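Local coordinates for LanC-like protein GCR2 (Arabidopsis thaliana, PDB 3T33) that binds zinc as a LanC-like protein and may play a role in abscisic acid signalling, at residues Asp61-Glu66 / Ala88-Lys93; Lys105-Asn110 / Ala138-Cys143; Val242-Glu247 / Lys254-Thr259. One frame throughout, in Å; residues are numbered along the deposited sequence.

Contact 1: residues Asp61-Glu66 / Ala88-Lys93; sequences DKVVWE and AYLLFK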
loop_
_atom_site.group_PDB
_atom_site.type_symbol
_atom_site.label_atom_id
_atom_site.label_comp_id
_atom_site.label_asym_id
_atom_site.label_seq_id
_atom_site.Cartn_x
_atom_site.Cartn_y
_atom_site.Cartn_z
ATOM N N ASP A 61 14.859 -0.073 -13.570
ATOM C CA ASP A 61 15.628 0.598 -14.611
ATOM C C ASP A 61 14.715 1.129 -15.710
ATOM O O ASP A 61 14.849 2.273 -16.145
ATOM C CB ASP A 61 16.669 -0.352 -15.205
ATOM C CG ASP A 61 17.927 -0.440 -14.363
ATOM O OD1 ASP A 61 17.935 0.119 -13.246
ATOM O OD2 ASP A 61 18.906 -1.066 -14.818
ATOM N N LYS A 62 13.784 0.291 -16.153
ATOM C CA LYS A 62 12.840 0.677 -17.196
ATOM C C LYS A 62 12.013 1.883 -16.763
ATOM O O LYS A 62 11.782 2.803 -17.547
ATOM C CB LYS A 62 11.919 -0.494 -17.546
ATOM C CG LYS A 62 10.797 -0.136 -18.506
ATOM C CD LYS A 62 11.345 0.370 -19.831
ATOM C CE LYS A 62 10.357 0.134 -20.963
ATOM N NZ LYS A 62 10.623 1.023 -22.127
ATOM N N VAL A 63 11.569 1.870 -15.511
ATOM C CA VAL A 63 10.777 2.964 -14.969
ATOM C C VAL A 63 11.585 4.276 -14.897
ATOM O O VAL A 63 11.076 5.300 -15.271
ATOM C CB VAL A 63 10.179 2.620 -13.563
ATOM C CG1 VAL A 63 9.463 3.868 -12.967
ATOM C CG2 VAL A 63 9.191 1.485 -13.676
ATOM N N VAL A 64 12.833 4.215 -14.412
ATOM C CA VAL A 64 13.760 5.347 -14.433
ATOM C C VAL A 64 14.006 5.844 -15.856
ATOM O O VAL A 64 13.987 7.048 -16.079
ATOM C CB VAL A 64 15.102 5.047 -13.756
ATOM C CG1 VAL A 64 16.079 6.217 -13.920
ATOM C CG2 VAL A 64 14.885 4.795 -12.264
ATOM N N TRP A 65 14.162 4.929 -16.822
ATOM C CA TRP A 65 14.309 5.343 -18.218
ATOM C C TRP A 65 13.164 6.255 -18.679
ATOM O O TRP A 65 13.410 7.349 -19.154
ATOM C CB TRP A 65 14.484 4.178 -19.182
ATOM C CG TRP A 65 14.850 4.693 -20.527
ATOM C CD1 TRP A 65 14.063 4.710 -21.656
ATOM C CD2 TRP A 65 16.074 5.342 -20.884
ATOM N NE1 TRP A 65 14.734 5.313 -22.684
ATOM C CE2 TRP A 65 15.967 5.721 -22.233
ATOM C CE3 TRP A 65 17.268 5.634 -20.187
ATOM C CZ2 TRP A 65 17.002 6.380 -22.907
ATOM C CZ3 TRP A 65 18.306 6.292 -20.873
ATOM C CH2 TRP A 65 18.159 6.643 -22.209
ATOM N N GLU A 66 11.927 5.803 -18.462
ATOM C CA GLU A 66 10.739 6.389 -19.051
ATOM C C GLU A 66 10.289 7.634 -18.335
ATOM O O GLU A 66 9.805 8.539 -18.961
ATOM C CB GLU A 66 9.578 5.387 -19.046
ATOM C CG GLU A 66 9.751 4.193 -19.955
ATOM C CD GLU A 66 9.966 4.608 -21.432
ATOM O OE1 GLU A 66 9.410 5.664 -21.844
ATOM O OE2 GLU A 66 10.722 3.910 -22.176
ATOM N N ALA A 88 10.852 8.330 -7.433
ATOM C CA ALA A 88 11.741 8.561 -6.334
ATOM C C ALA A 88 11.536 7.521 -5.218
ATOM O O ALA A 88 12.494 7.039 -4.588
ATOM C CB ALA A 88 11.519 10.012 -5.752
ATOM N N TYR A 89 10.285 7.206 -4.925
ATOM C CA TYR A 89 10.007 6.268 -3.840
ATOM C C TYR A 89 10.488 4.873 -4.166
ATOM O O TYR A 89 11.026 4.165 -3.333
ATOM C CB TYR A 89 8.493 6.300 -3.469
ATOM C CG TYR A 89 8.232 5.857 -2.056
ATOM C CD1 TYR A 89 9.132 6.098 -1.016
ATOM C CD2 TYR A 89 7.110 5.091 -1.769
ATOM C CE1 TYR A 89 8.873 5.614 0.293
ATOM C CE2 TYR A 89 6.854 4.626 -0.505
ATOM C CZ TYR A 89 7.704 4.891 0.526
ATOM O OH TYR A 89 7.325 4.350 1.764
ATOM N N LEU A 90 10.315 4.488 -5.401
ATOM C CA LEU A 90 10.809 3.184 -5.858
ATOM C C LEU A 90 12.346 3.127 -5.697
ATOM O O LEU A 90 12.920 2.080 -5.323
ATOM C CB LEU A 90 10.365 2.942 -7.296
ATOM C CG LEU A 90 11.075 1.713 -7.952
ATOM C CD1 LEU A 90 10.751 0.393 -7.216
ATOM C CD2 LEU A 90 10.710 1.629 -9.471
ATOM N N LEU A 91 13.005 4.270 -5.975
ATOM C CA LEU A 91 14.457 4.410 -5.871
ATOM C C LEU A 91 14.889 4.373 -4.449
ATOM O O LEU A 91 15.938 3.773 -4.104
ATOM C CB LEU A 91 14.915 5.716 -6.558
ATOM C CG LEU A 91 15.050 5.520 -8.072
ATOM C CD1 LEU A 91 15.096 6.854 -8.729
ATOM C CD2 LEU A 91 16.340 4.760 -8.362
ATOM N N PHE A 92 14.104 5.044 -3.609
ATOM C CA PHE A 92 14.290 4.932 -2.155
ATOM C C PHE A 92 14.167 3.449 -1.625
ATOM O O PHE A 92 14.997 2.991 -0.857
ATOM C CB PHE A 92 13.326 5.870 -1.400
ATOM C CG PHE A 92 13.613 5.946 0.070
ATOM C CD1 PHE A 92 14.768 6.550 0.532
ATOM C CD2 PHE A 92 12.762 5.373 0.991
ATOM C CE1 PHE A 92 15.083 6.572 1.900
ATOM C CE2 PHE A 92 13.078 5.386 2.373
ATOM C CZ PHE A 92 14.248 6.017 2.808
ATOM N N LYS A 93 13.124 2.737 -2.015
ATOM C CA LYS A 93 12.938 1.352 -1.615
ATOM C C LYS A 93 14.133 0.495 -2.099
ATOM O O LYS A 93 14.615 -0.419 -1.406
ATOM C CB LYS A 93 11.671 0.843 -2.283
ATOM C CG LYS A 93 11.466 -0.621 -2.115
ATOM C CD LYS A 93 10.512 -0.952 -0.961
ATOM C CE LYS A 93 11.212 -1.384 0.204
ATOM N NZ LYS A 93 10.275 -1.426 1.377
#
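Val63 and Val64 meet Leu90 and Leu91 in two neighbouring pairs, and everything that passes between 61-66 and 88-93 is apolar. In the first pair Leu90 CD2 sits over the fork of Val63, 4.2 Å from Val63 CB, with both valine methyls only slightly farther off. In the second, a single methyl faces two: Val64 CG2 lies 4.1 Å from Leu91 CD1 and 4.2 Å from Leu91 CD2, the side chains crossing at about a right angle. The torsion of Val64 explains this, for at chi1 175° its CG1 is anti to the backbone N, which leaves CG2 beside that N and turned to the leucine. The backbones stay well apart, with Val63 CA 9.1 Å from Leu90 CA, so only side chains bridge the gap. Leu106 of helix 101-118 packs against both Val64 and Leu91, while Ile392, Ala396 and Leu400 of helix 392-402 close around Val63 and Leu90.

One charged cluster lies on helix 45-69, away from the leucines. One turn apart, Lys62 NZ and Glu66 OE2 form a salt bridge of 2.9 Å; the lysine comes to the anti side of the carboxylate, 34° out of its plane. The same oxygen also pairs with Arg70 and lies in the plane of the Trp65 ring, at its edge. A separate salt bridge, from Lys93 to Asp401, ties helix 84-98 to helix 392-402.

The contact joins outer helix 45-69 to inner helix 84-98 in the alpha/alpha toroid known for LanC-like proteins.

Contact 2: residues Lys105-Asn110 / Ala138-Cys143; sequences KLCLEN and AVAAKC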
loop_
_atom_site.group_PDB
_atom_site.type_symbol
_atom_site.label_atom_id
_atom_site.label_comp_id
_atom_site.label_asym_id
_atom_site.label_seq_id
_atom_site.Cartn_x
_atom_site.Cartn_y
_atom_site.Cartn_z
ATOM N N LYS A 105 20.693 9.103 -4.248
ATOM C CA LYS A 105 20.976 10.376 -4.908
ATOM C C LYS A 105 19.961 10.632 -5.977
ATOM O O LYS A 105 19.476 11.734 -6.122
ATOM C CB LYS A 105 22.411 10.418 -5.494
ATOM C CG LYS A 105 23.396 11.062 -4.523
ATOM C CD LYS A 105 24.810 10.518 -4.655
ATOM C CE LYS A 105 25.509 10.508 -3.293
ATOM N NZ LYS A 105 26.269 9.195 -3.034
ATOM N N LEU A 106 19.654 9.620 -6.757
ATOM C CA LEU A 106 18.789 9.866 -7.873
ATOM C C LEU A 106 17.414 10.233 -7.287
ATOM O O LEU A 106 16.745 11.166 -7.780
ATOM C CB LEU A 106 18.694 8.636 -8.770
ATOM C CG LEU A 106 17.914 8.957 -10.049
ATOM C CD1 LEU A 106 18.599 10.173 -10.739
ATOM C CD2 LEU A 106 17.833 7.749 -10.991
ATOM N N CYS A 107 17.018 9.459 -6.258
ATOM C CA CYS A 107 15.854 9.723 -5.425
ATOM C C CYS A 107 15.717 11.213 -5.159
ATOM O O CYS A 107 14.742 11.832 -5.568
ATOM C CB CYS A 107 15.956 8.978 -4.072
ATOM S SG CYS A 107 14.515 9.384 -2.963
ATOM N N LEU A 108 16.734 11.769 -4.510
ATOM C CA LEU A 108 16.734 13.181 -4.139
ATOM C C LEU A 108 16.672 14.140 -5.300
ATOM O O LEU A 108 16.083 15.214 -5.173
ATOM C CB LEU A 108 17.933 13.519 -3.263
ATOM C CG LEU A 108 17.672 13.031 -1.846
ATOM C CD1 LEU A 108 18.960 13.064 -1.082
ATOM C CD2 LEU A 108 16.615 13.851 -1.162
ATOM N N GLU A 109 17.270 13.757 -6.419
ATOM C CA GLU A 109 17.129 14.571 -7.603
ATOM C C GLU A 109 15.686 14.559 -8.086
ATOM O O GLU A 109 15.178 15.603 -8.499
ATOM C CB GLU A 109 18.038 14.111 -8.743
ATOM C CG GLU A 109 19.444 13.966 -8.367
ATOM C CD GLU A 109 20.351 13.875 -9.578
ATOM O OE1 GLU A 109 19.857 13.795 -10.748
ATOM O OE2 GLU A 109 21.584 13.922 -9.329
ATOM N N ASN A 110 15.042 13.381 -8.064
ATOM C CA ASN A 110 13.627 13.317 -8.451
ATOM C C ASN A 110 12.737 14.149 -7.522
ATOM O O ASN A 110 11.777 14.761 -7.993
ATOM C CB ASN A 110 13.116 11.894 -8.416
ATOM C CG ASN A 110 13.709 11.011 -9.519
ATOM O OD1 ASN A 110 13.196 9.931 -9.759
ATOM N ND2 ASN A 110 14.759 11.465 -10.187
ATOM N N ALA A 138 12.699 14.766 3.123
ATOM C CA ALA A 138 13.324 14.882 4.429
ATOM C C ALA A 138 13.937 13.546 4.898
ATOM O O ALA A 138 14.956 13.522 5.531
ATOM C CB ALA A 138 12.281 15.386 5.492
ATOM N N VAL A 139 13.300 12.439 4.544
ATOM C CA VAL A 139 13.784 11.122 4.971
ATOM C C VAL A 139 15.015 10.758 4.139
ATOM O O VAL A 139 16.043 10.371 4.671
ATOM C CB VAL A 139 12.631 10.061 4.931
ATOM C CG1 VAL A 139 13.199 8.668 5.144
ATOM C CG2 VAL A 139 11.566 10.376 6.031
ATOM N N ALA A 140 14.911 10.931 2.825
ATOM C CA ALA A 140 16.030 10.662 1.916
ATOM C C ALA A 140 17.251 11.499 2.289
ATOM O O ALA A 140 18.336 10.965 2.324
ATOM C CB ALA A 140 15.632 10.834 0.465
ATOM N N ALA A 141 17.053 12.772 2.648
ATOM C CA ALA A 141 18.151 13.656 3.132
ATOM C C ALA A 141 18.783 13.223 4.437
ATOM O O ALA A 141 19.988 13.363 4.630
ATOM C CB ALA A 141 17.689 15.146 3.234
ATOM N N LYS A 142 17.952 12.760 5.359
ATOM C CA LYS A 142 18.443 12.185 6.594
ATOM C C LYS A 142 19.305 10.948 6.270
ATOM O O LYS A 142 20.367 10.773 6.839
ATOM C CB LYS A 142 17.270 11.829 7.549
ATOM C CG LYS A 142 17.572 11.962 9.063
ATOM C CD LYS A 142 18.208 13.327 9.385
ATOM C CE LYS A 142 18.447 13.589 10.874
ATOM N NZ LYS A 142 19.083 14.946 11.011
ATOM N N CYS A 143 18.881 10.101 5.340
ATOM C CA CYS A 143 19.696 8.906 5.059
ATOM C C CYS A 143 21.044 9.309 4.469
ATOM O O CYS A 143 22.090 8.765 4.852
ATOM C CB CYS A 143 18.962 7.926 4.154
ATOM S SG CYS A 143 17.504 7.268 4.956
#
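Two torsions bring Cys107 and Leu108 onto Ala140. A chi1 of 177° swings the sulfur of Cys107 away from its own N, whereas Leu108, at -77°, has CG anti to the carbonyl carbon; from successive residues the two groups converge on one methyl. Leu108 does most of the touching: its CD2 lies 3.6 Å from Ala140 CB, and Leu108 CG follows at 3.8 Å from the same methyl. The other branch reaches the backbone, Leu108 CD1 standing 4.0 Å from Ala140 O. Cys107 SG makes a looser, apolar contact at 3.9 Å from Ala140 CB. The small alanine lets Leu108 CA come within 6.6 Å of Ala140 CA, although the axes of the two short helical segments stay 9.8 Å apart. They run roughly antiparallel, at 147°.

Leu149 of helix 147-158 packs on both Leu108 and Ala141 and so extends the apolar cluster. Next to Ala140, Val139 packs on Phe92 of helix 84-98 and Leu184 of helix 174-188. Helices 101-118 and 130-144, consecutive in the chain and antiparallel, form here an outer-inner pair of the toroid.

Contact 3: residues Val242-Glu247 / Lys254-Thr259; sequences VLMHTE and KDVKGT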
loop_
_atom_site.group_PDB
_atom_site.type_symbol
_atom_site.label_atom_id
_atom_site.label_comp_id
_atom_site.label_asym_id
_atom_site.label_seq_id
_atom_site.Cartn_x
_atom_site.Cartn_y
_atom_site.Cartn_z
ATOM N N VAL A 242 -5.144 4.776 9.620
ATOM C CA VAL A 242 -4.298 5.882 10.107
ATOM C C VAL A 242 -4.494 6.122 11.605
ATOM O O VAL A 242 -3.535 6.411 12.333
ATOM C CB VAL A 242 -4.538 7.235 9.330
ATOM C CG1 VAL A 242 -3.393 8.180 9.600
ATOM C CG2 VAL A 242 -4.567 6.992 7.818
ATOM N N LEU A 243 -5.747 6.046 12.066
ATOM C CA LEU A 243 -6.004 6.352 13.446
ATOM C C LEU A 243 -5.323 5.342 14.330
ATOM O O LEU A 243 -4.781 5.711 15.357
ATOM C CB LEU A 243 -7.510 6.431 13.720
ATOM C CG LEU A 243 -8.216 7.651 13.088
ATOM C CD1 LEU A 243 -9.679 7.477 13.359
ATOM C CD2 LEU A 243 -7.686 9.037 13.638
ATOM N N MET A 244 -5.263 4.075 13.909
ATOM C CA MET A 244 -4.617 3.065 14.771
ATOM C C MET A 244 -3.153 3.295 14.940
ATOM O O MET A 244 -2.536 2.707 15.818
ATOM C CB MET A 244 -4.886 1.642 14.305
ATOM C CG MET A 244 -6.389 1.356 14.370
ATOM S SD MET A 244 -6.783 -0.329 13.921
ATOM C CE MET A 244 -7.040 -0.161 12.140
ATOM N N HIS A 245 -2.589 4.159 14.105
ATOM C CA HIS A 245 -1.168 4.408 14.169
ATOM C C HIS A 245 -0.788 5.521 15.120
ATOM O O HIS A 245 0.413 5.821 15.214
ATOM C CB HIS A 245 -0.593 4.629 12.796
ATOM C CG HIS A 245 -0.477 3.380 11.990
ATOM N ND1 HIS A 245 0.580 2.495 12.124
ATOM C CD2 HIS A 245 -1.298 2.839 11.071
ATOM C CE1 HIS A 245 0.404 1.469 11.315
ATOM N NE2 HIS A 245 -0.729 1.649 10.665
ATOM N N THR A 246 -1.774 6.079 15.855
ATOM C CA THR A 246 -1.570 7.218 16.795
ATOM C C THR A 246 -2.056 6.835 18.189
ATOM O O THR A 246 -2.652 5.770 18.385
ATOM C CB THR A 246 -2.410 8.521 16.435
ATOM O OG1 THR A 246 -3.824 8.221 16.436
ATOM C CG2 THR A 246 -2.115 9.023 15.113
ATOM N N GLU A 247 -1.864 7.729 19.156
ATOM C CA GLU A 247 -2.215 7.413 20.527
ATOM C C GLU A 247 -3.674 7.741 20.721
ATOM O O GLU A 247 -4.013 8.887 20.894
ATOM C CB GLU A 247 -1.356 8.237 21.501
ATOM C CG GLU A 247 0.147 8.093 21.271
ATOM C CD GLU A 247 0.532 6.612 21.138
ATOM O OE1 GLU A 247 0.941 6.170 20.016
ATOM O OE2 GLU A 247 0.371 5.879 22.160
ATOM N N LYS A 254 -12.674 2.508 21.383
ATOM C CA LYS A 254 -14.058 1.966 21.186
ATOM C C LYS A 254 -14.661 2.370 19.864
ATOM O O LYS A 254 -15.281 1.543 19.215
ATOM C CB LYS A 254 -15.067 2.359 22.309
ATOM C CG LYS A 254 -15.629 1.200 23.160
ATOM C CD LYS A 254 -16.063 1.648 24.592
ATOM C CE LYS A 254 -14.823 1.858 25.578
ATOM N NZ LYS A 254 -15.201 1.880 27.069
ATOM N N ASP A 255 -14.514 3.637 19.465
ATOM C CA ASP A 255 -15.164 4.083 18.229
ATOM C C ASP A 255 -14.510 3.498 16.949
ATOM O O ASP A 255 -15.204 3.215 15.929
ATOM C CB ASP A 255 -15.213 5.604 18.170
ATOM C CG ASP A 255 -16.299 6.233 19.120
ATOM O OD1 ASP A 255 -17.236 5.546 19.563
ATOM O OD2 ASP A 255 -16.204 7.447 19.396
ATOM N N VAL A 256 -13.177 3.324 17.004
ATOM C CA VAL A 256 -12.451 2.703 15.896
ATOM C C VAL A 256 -12.827 1.232 15.851
ATOM O O VAL A 256 -13.299 0.770 14.805
ATOM C CB VAL A 256 -10.947 2.905 15.981
ATOM C CG1 VAL A 256 -10.259 2.175 14.840
ATOM C CG2 VAL A 256 -10.602 4.428 15.973
ATOM N N LYS A 257 -12.667 0.524 16.981
ATOM C CA LYS A 257 -13.127 -0.894 17.092
ATOM C C LYS A 257 -14.546 -0.999 16.554
ATOM O O LYS A 257 -14.834 -1.815 15.664
ATOM C CB LYS A 257 -13.084 -1.431 18.536
ATOM C CG LYS A 257 -11.709 -1.830 18.977
ATOM C CD LYS A 257 -11.686 -2.260 20.427
ATOM C CE LYS A 257 -10.258 -2.505 20.930
ATOM N NZ LYS A 257 -10.196 -2.738 22.456
ATOM N N GLY A 258 -15.403 -0.096 17.018
ATOM C CA GLY A 258 -16.820 -0.109 16.613
ATOM C C GLY A 258 -17.081 -0.046 15.131
ATOM O O GLY A 258 -17.849 -0.824 14.596
ATOM N N THR A 259 -16.436 0.908 14.468
ATOM C CA THR A 259 -16.550 1.090 12.998
ATOM C C THR A 259 -16.061 -0.144 12.271
ATOM O O THR A 259 -16.644 -0.554 11.285
ATOM C CB THR A 259 -15.747 2.334 12.563
ATOM O OG1 THR A 259 -16.203 3.447 13.332
ATOM C CG2 THR A 259 -15.926 2.646 11.114
#
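Val256 packs against Leu243 and Met244 across an alpha-alpha hairpin, in which inner helix 236-244 of the LanC-like toroid turns through a short link into outer helix 250-265. Along the second helix, Lys254 contributes its backbone: its O accepts the N-H of Gly258. Asp255 comes next, its carboxylate held in a salt bridge by Arg210 of helix 195-212. Val256 is the one residue of 254-259 that touches the other segment, one methyl for each partner, its side chain crossing both obliquely. A chi1 of 177° puts CG1 on the side of the carbonyl carbon, where it reaches Met244, Val256 CG1 lying 4.0 Å from Met244 CG; the other branch goes to the leucine, with Val256 CG2 4.1 Å from Leu243 CD1. Leu243 O in turn takes two donors from one residue: Thr246 N at 3.1 Å and Thr246 OG1 at 2.9 Å, the hydroxyl lying in the carbonyl plane on a lone pair. Phe206 of helix 195-212 touches both Val256 and Leu243, and the methionine continues to Thr297 and Tyr305 of helix 291-305.

Lys257 has its CB bond directed away from the hairpin partner, and its side chain touches Tyr305. At the end of the walk, Thr259 doubles its hold on the previous turn, for Asp255 O accepts both Thr259 N and, 2.8 Å away and tilted 21° from the carbonyl plane, Thr259 OG1.

Overall arrangement
All three contacts are buried, apolar joints between inner and outer helices, away from the zinc site of Cys288, Cys333 and His334. Contacts 1 and 2 are neighbours, their centres 13 Å apart: consecutive helices 84-98 and 101-118 touch where Ala88 meets Asn110. Contact 3 stands across the chain's centre from contact 1, about 34 Å between centres. Their chemistry differs in detail. The methyls of branched side chains meet over widely spaced backbones in contact 1, an alanine admits a leucine closely in contact 2, and in contact 3 threonine hydroxyls bind carbonyls within each segment. Charge pairs flank all three; in contact 1 Val64 is partly exposed.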